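Local coordinates for putative translation initiation inhibitor (Salmonella typhimurium, PDB 3GTZ), which is of unknown function but belongs to the RutC (YjgF/YER057c/UK114) family, whose typically trimeric members include deaminases of reactive enamine and imine intermediates, at the interface of chains A and B. Coordinates in Å, arbitrary orientation; residue numbers count along the deposited sequence, not the author numbering. Chains: chain A/B, Putative translation initiation inhibitor.

Contact 1: the interface of chains A and B. Residues chain A 63, 91-93; chain B 15-18, 25.
B:Trp25, on strand 23-28, packs against A:Val93 and A:Leu63 where side chains from strands of two chains of this RutC (YjgF/UK114) family protein meet, in what is probably the family's trimer interface. Its CB lies 4.0 Å from CG2 of A:Val93. Beyond it the indole runs past A:Leu63: CB of that leucine stands over one ring face, displaced toward the rim and 4.3 Å above the plane. At the far end of the six-membered ring, CH2 is 3.7 Å from CD1 of A:Leu63, and neighbouring CZ3 touches the same methyl. The leucine therefore meets the indole along its branch, from CB to CD1, lying slantwise to it. In the plane of the ring, the backbone O of B:Val18 sits at the edge within chain B.

The other leucine methyl, CD2, reaches CG1 of B:Val18 at 3.8 Å, those side chains lying nearly perpendicular. A:Val93 and B:Val18 instead run antiparallel alongside one another, their CG2 methyls 3.9 Å apart. CG1 of A:Val93 lies anti to its own nitrogen (chi1 179°), leaving CG2 to face the valine and the tryptophan.

To one flank of this apolar patch lies a polar contact. The hydroxyl OG of B:Ser15 donates to the carbonyl O of A:Ala91 at 2.7 Å, approaching at a C=O...O angle of 144° and tilted 22° from the carbonyl plane. The backbone bond from B:Ser15 N to A:Pro92 O is weak.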
ATOM      1  N   LEU A  63       3.218  10.939   5.946  1.00 44.16           N
ATOM      2  CA  LEU A  63       4.368  10.052   6.010  1.00 44.25           C
ATOM      3  C   LEU A  63       4.666   9.396   4.677  1.00 44.75           C
ATOM      4  O   LEU A  63       5.800   9.395   4.237  1.00 45.25           O
ATOM      5  CB  LEU A  63       4.133   8.992   7.070  1.00 43.96           C
ATOM      6  CG  LEU A  63       3.792   9.522   8.458  1.00 42.11           C
ATOM      7  CD1 LEU A  63       3.303   8.373   9.337  1.00 41.47           C
ATOM      8  CD2 LEU A  63       5.025  10.166   9.033  1.00 39.58           C
ATOM      9  N   ALA A  91       8.071  16.856   2.853  1.00 45.85           N
ATOM     10  CA  ALA A  91       7.368  15.993   1.927  1.00 46.36           C
ATOM     11  C   ALA A  91       7.418  14.502   2.378  1.00 46.97           C
ATOM     12  O   ALA A  91       8.415  14.029   2.921  1.00 46.30           O
ATOM     13  CB  ALA A  91       8.002  16.136   0.545  1.00 45.31           C
ATOM     14  N   PRO A  92       6.372  13.737   2.085  1.00 47.43           N
ATOM     15  CA  PRO A  92       6.427  12.324   2.413  1.00 48.09           C
ATOM     16  C   PRO A  92       7.207  11.506   1.378  1.00 48.51           C
ATOM     17  O   PRO A  92       7.613  12.038   0.336  1.00 48.93           O
ATOM     18  CB  PRO A  92       4.972  11.932   2.393  1.00 48.16           C
ATOM     19  CG  PRO A  92       4.388  12.815   1.334  1.00 49.14           C
ATOM     20  CD  PRO A  92       5.132  14.108   1.396  1.00 47.88           C
ATOM     21  N   VAL A  93       7.432  10.226   1.674  1.00 49.11           N
ATOM     22  CA  VAL A  93       7.819   9.254   0.646  1.00 49.59           C
ATOM     23  C   VAL A  93       6.700   9.214  -0.371  1.00 50.80           C
ATOM     24  O   VAL A  93       5.536   9.285  -0.032  1.00 50.46           O
ATOM     25  CB  VAL A  93       8.073   7.831   1.217  1.00 49.75           C
ATOM     26  CG1 VAL A  93       8.441   6.848   0.103  1.00 47.27           C
ATOM     27  CG2 VAL A  93       9.190   7.865   2.217  1.00 49.17           C
TER
ATOM     28  N   SER B  15      10.773  13.256  -0.027  1.00 56.96           N
ATOM     29  CA  SER B  15      11.778  12.740   0.909  1.00 55.33           C
ATOM     30  C   SER B  15      12.147  11.297   0.510  1.00 54.71           C
ATOM     31  O   SER B  15      11.307  10.547  -0.010  1.00 54.59           O
ATOM     32  CB  SER B  15      11.245  12.729   2.331  1.00 55.09           C
ATOM     33  OG  SER B  15      11.159  14.024   2.892  1.00 54.00           O
ATOM     34  N   ASP B  16      13.386  10.891   0.759  1.00 53.46           N
ATOM     35  CA  ASP B  16      13.805   9.523   0.405  1.00 52.41           C
ATOM     36  C   ASP B  16      13.389   8.473   1.471  1.00 51.67           C
ATOM     37  O   ASP B  16      12.944   7.384   1.102  1.00 51.86           O
ATOM     38  CB  ASP B  16      15.317   9.478   0.195  1.00 53.33           C
ATOM     39  CG  ASP B  16      15.777   8.224  -0.510  1.00 55.19           C
ATOM     40  OD1 ASP B  16      15.175   7.874  -1.568  1.00 55.67           O
ATOM     41  OD2 ASP B  16      16.775   7.621  -0.009  1.00 59.82           O
ATOM     42  N   VAL B  17      13.535   8.824   2.753  1.00 49.18           N
ATOM     43  CA  VAL B  17      13.159   7.987   3.883  1.00 49.06           C
ATOM     44  C   VAL B  17      12.429   8.807   4.944  1.00 47.99           C
ATOM     45  O   VAL B  17      12.763   9.979   5.153  1.00 48.13           O
ATOM     46  CB  VAL B  17      14.375   7.418   4.562  1.00 49.06           C
ATOM     47  CG1 VAL B  17      13.969   6.354   5.568  1.00 47.08           C
ATOM     48  CG2 VAL B  17      15.377   6.909   3.490  1.00 48.74           C
ATOM     49  N   VAL B  18      11.419   8.207   5.586  1.00 46.69           N
ATOM     50  CA  VAL B  18      10.638   8.863   6.636  1.00 45.73           C
ATOM     51  C   VAL B  18      10.459   7.922   7.826  1.00 45.27           C
ATOM     52  O   VAL B  18      10.131   6.760   7.641  1.00 45.60           O
ATOM     53  CB  VAL B  18       9.255   9.264   6.111  1.00 45.51           C
ATOM     54  CG1 VAL B  18       8.368   9.660   7.226  1.00 45.19           C
ATOM     55  CG2 VAL B  18       9.349  10.394   5.130  1.00 47.16           C
ATOM     56  N   TRP B  25       9.403   4.264   6.352  1.00 46.01           N
ATOM     57  CA  TRP B  25       8.860   4.134   4.985  1.00 45.51           C
ATOM     58  C   TRP B  25       9.950   4.449   3.961  1.00 46.55           C
ATOM     59  O   TRP B  25      10.772   5.329   4.197  1.00 46.56           O
ATOM     60  CB  TRP B  25       7.710   5.131   4.797  1.00 44.75           C
ATOM     61  CG  TRP B  25       6.450   4.722   5.497  1.00 43.84           C
ATOM     62  CD1 TRP B  25       5.420   4.013   4.941  1.00 43.79           C
ATOM     63  CD2 TRP B  25       6.082   4.958   6.858  1.00 39.52           C
ATOM     64  NE1 TRP B  25       4.435   3.800   5.871  1.00 43.06           N
ATOM     65  CE2 TRP B  25       4.815   4.360   7.059  1.00 40.58           C
ATOM     66  CE3 TRP B  25       6.689   5.608   7.918  1.00 42.71           C
ATOM     67  CZ2 TRP B  25       4.147   4.389   8.278  1.00 40.70           C
ATOM     68  CZ3 TRP B  25       6.025   5.644   9.156  1.00 43.32           C
ATOM     69  CH2 TRP B  25       4.763   5.027   9.317  1.00 43.67           C
TER

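Contact 2: the interface of chains A and B. Residues chain A 82-83, 86; chain B 12-13.
A:Trp82 and A:Asp83 receive B:Arg13 by two different means, one aimed at its backbone and the other at its side chain. The indole NE1 of A:Trp82 donates to the carbonyl O of B:Arg13 at 2.9 Å. The bond is well directed, with an angle of 162° at the hydrogen. Its donor lies in the carbonyl plane, and the acceptor is close to the indole plane.

The side chain of B:Arg13 lies crosswise to that of A:Asp83. Carboxylate and guanidinium planes are nearly parallel, 18° apart, and stacked, with OD2 over one guanidinium face toward its rim. The salt bridge from NH1 of B:Arg13 to OD2 of A:Asp83 measures 3.4 Å, and this face-on arrangement suggests charge attraction rather than an in-plane, two-pronged pairing. The other carboxylate oxygen, OD1, rests against the aliphatic stem, 3.3 Å from CG of B:Arg13. An extended course from CG to NE (chi3 180°) carries the arginine along the carboxylate, so that stem and head group both meet it.

A:Val86 borders the same stretch of chain B. Its CG1 lies 3.4 Å from the backbone O of B:Asp12 and also approaches CA of B:Arg13, while CG2 faces the arginine carbonyl 3.9 Å from its O.

Further out, within chain A, OD1 of A:Asp83 lies in the indole plane at its edge, 3.5 Å from CD1 of A:Trp82, which may help keep the two groups side by side. Both residues belong to the last turn of helix 75-85. The arginine may partly offset the carboxylate's negative charge near this C-terminal helix end. A:Val86 follows directly after the helix, whereas B:Asp12 and B:Arg13 lie in the loop leading to the short strand at B:Ser15.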
ATOM      1  N   TRP A  82       0.980  18.301  -7.653  1.00 44.44           N
ATOM      2  CA  TRP A  82       1.772  17.946  -6.477  1.00 43.48           C
ATOM      3  C   TRP A  82       2.772  19.042  -6.168  1.00 42.75           C
ATOM      4  O   TRP A  82       2.909  19.442  -5.014  1.00 43.12           O
ATOM      5  CB  TRP A  82       2.508  16.633  -6.722  1.00 42.96           C
ATOM      6  CG  TRP A  82       3.392  16.202  -5.621  1.00 42.65           C
ATOM      7  CD1 TRP A  82       4.684  16.556  -5.442  1.00 43.11           C
ATOM      8  CD2 TRP A  82       3.071  15.307  -4.549  1.00 41.91           C
ATOM      9  NE1 TRP A  82       5.190  15.966  -4.326  1.00 43.29           N
ATOM     10  CE2 TRP A  82       4.233  15.168  -3.770  1.00 41.93           C
ATOM     11  CE3 TRP A  82       1.922  14.601  -4.186  1.00 42.62           C
ATOM     12  CZ2 TRP A  82       4.283  14.376  -2.643  1.00 41.63           C
ATOM     13  CZ3 TRP A  82       1.971  13.794  -3.070  1.00 42.73           C
ATOM     14  CH2 TRP A  82       3.139  13.701  -2.294  1.00 42.53           C
ATOM     15  N   ASP A  83       3.471  19.515  -7.193  1.00 41.96           N
ATOM     16  CA  ASP A  83       4.535  20.484  -6.993  1.00 42.14           C
ATOM     17  C   ASP A  83       4.051  21.841  -6.483  1.00 41.62           C
ATOM     18  O   ASP A  83       4.783  22.539  -5.815  1.00 40.72           O
ATOM     19  CB  ASP A  83       5.359  20.682  -8.267  1.00 42.23           C
ATOM     20  CG  ASP A  83       6.235  19.479  -8.600  1.00 44.03           C
ATOM     21  OD1 ASP A  83       6.421  18.579  -7.735  1.00 42.08           O
ATOM     22  OD2 ASP A  83       6.708  19.448  -9.756  1.00 43.53           O
ATOM     23  N   VAL A  86       2.974  20.528  -2.410  1.00 40.56           N
ATOM     24  CA  VAL A  86       3.902  19.871  -1.473  1.00 39.87           C
ATOM     25  C   VAL A  86       4.678  20.873  -0.618  1.00 40.72           C
ATOM     26  O   VAL A  86       4.983  21.949  -1.087  1.00 41.72           O
ATOM     27  CB  VAL A  86       4.907  18.987  -2.235  1.00 40.06           C
ATOM     28  CG1 VAL A  86       5.885  19.861  -3.073  1.00 38.47           C
ATOM     29  CG2 VAL A  86       5.655  18.078  -1.277  1.00 37.67           C
TER
ATOM     30  N   ASP B  12      12.652  19.383  -1.973  1.00 59.38           N
ATOM     31  CA  ASP B  12      11.550  20.313  -2.199  1.00 59.66           C
ATOM     32  C   ASP B  12      10.242  19.588  -2.532  1.00 59.25           C
ATOM     33  O   ASP B  12       9.168  20.054  -2.173  1.00 58.61           O
ATOM     34  CB  ASP B  12      11.890  21.266  -3.368  1.00 60.14           C
ATOM     35  CG  ASP B  12      12.922  22.350  -2.989  1.00 63.18           C
ATOM     36  OD1 ASP B  12      13.036  22.742  -1.791  1.00 64.16           O
ATOM     37  OD2 ASP B  12      13.617  22.816  -3.919  1.00 66.75           O
ATOM     38  N   ARG B  13      10.346  18.470  -3.242  1.00 59.22           N
ATOM     39  CA  ARG B  13       9.182  17.746  -3.746  1.00 59.60           C
ATOM     40  C   ARG B  13       9.019  16.330  -3.211  1.00 59.64           C
ATOM     41  O   ARG B  13       7.967  15.745  -3.376  1.00 59.02           O
ATOM     42  CB  ARG B  13       9.191  17.742  -5.276  1.00 59.69           C
ATOM     43  CG  ARG B  13       9.033  19.161  -5.839  1.00 59.71           C
ATOM     44  CD  ARG B  13       9.506  19.331  -7.264  1.00 59.90           C
ATOM     45  NE  ARG B  13       9.296  20.717  -7.689  1.00 62.45           N
ATOM     46  CZ  ARG B  13       9.491  21.204  -8.921  1.00 61.05           C
ATOM     47  NH1 ARG B  13       9.911  20.434  -9.916  1.00 59.12           N
ATOM     48  NH2 ARG B  13       9.247  22.486  -9.154  1.00 59.58           N
TER

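The C-alpha centres of contact 1 and contact 2 are about 12 Å apart, and no residue belongs to both. They are joined through one stretch of chain B: residues 12-13 serve contact 2, and residues 15-18 continue into contact 1, which also draws on strand 23-28 through B:Trp25. On chain A, helix 75-85 and the segment after it lead toward strand 93-98, so a helix end and strand side chains meet neighbouring parts of chain B. The overall interface is not an exact two-fold, and the deposited assembly has three copies, in keeping with the ring-shaped trimer typical of the family, whose clefts lie between subunits.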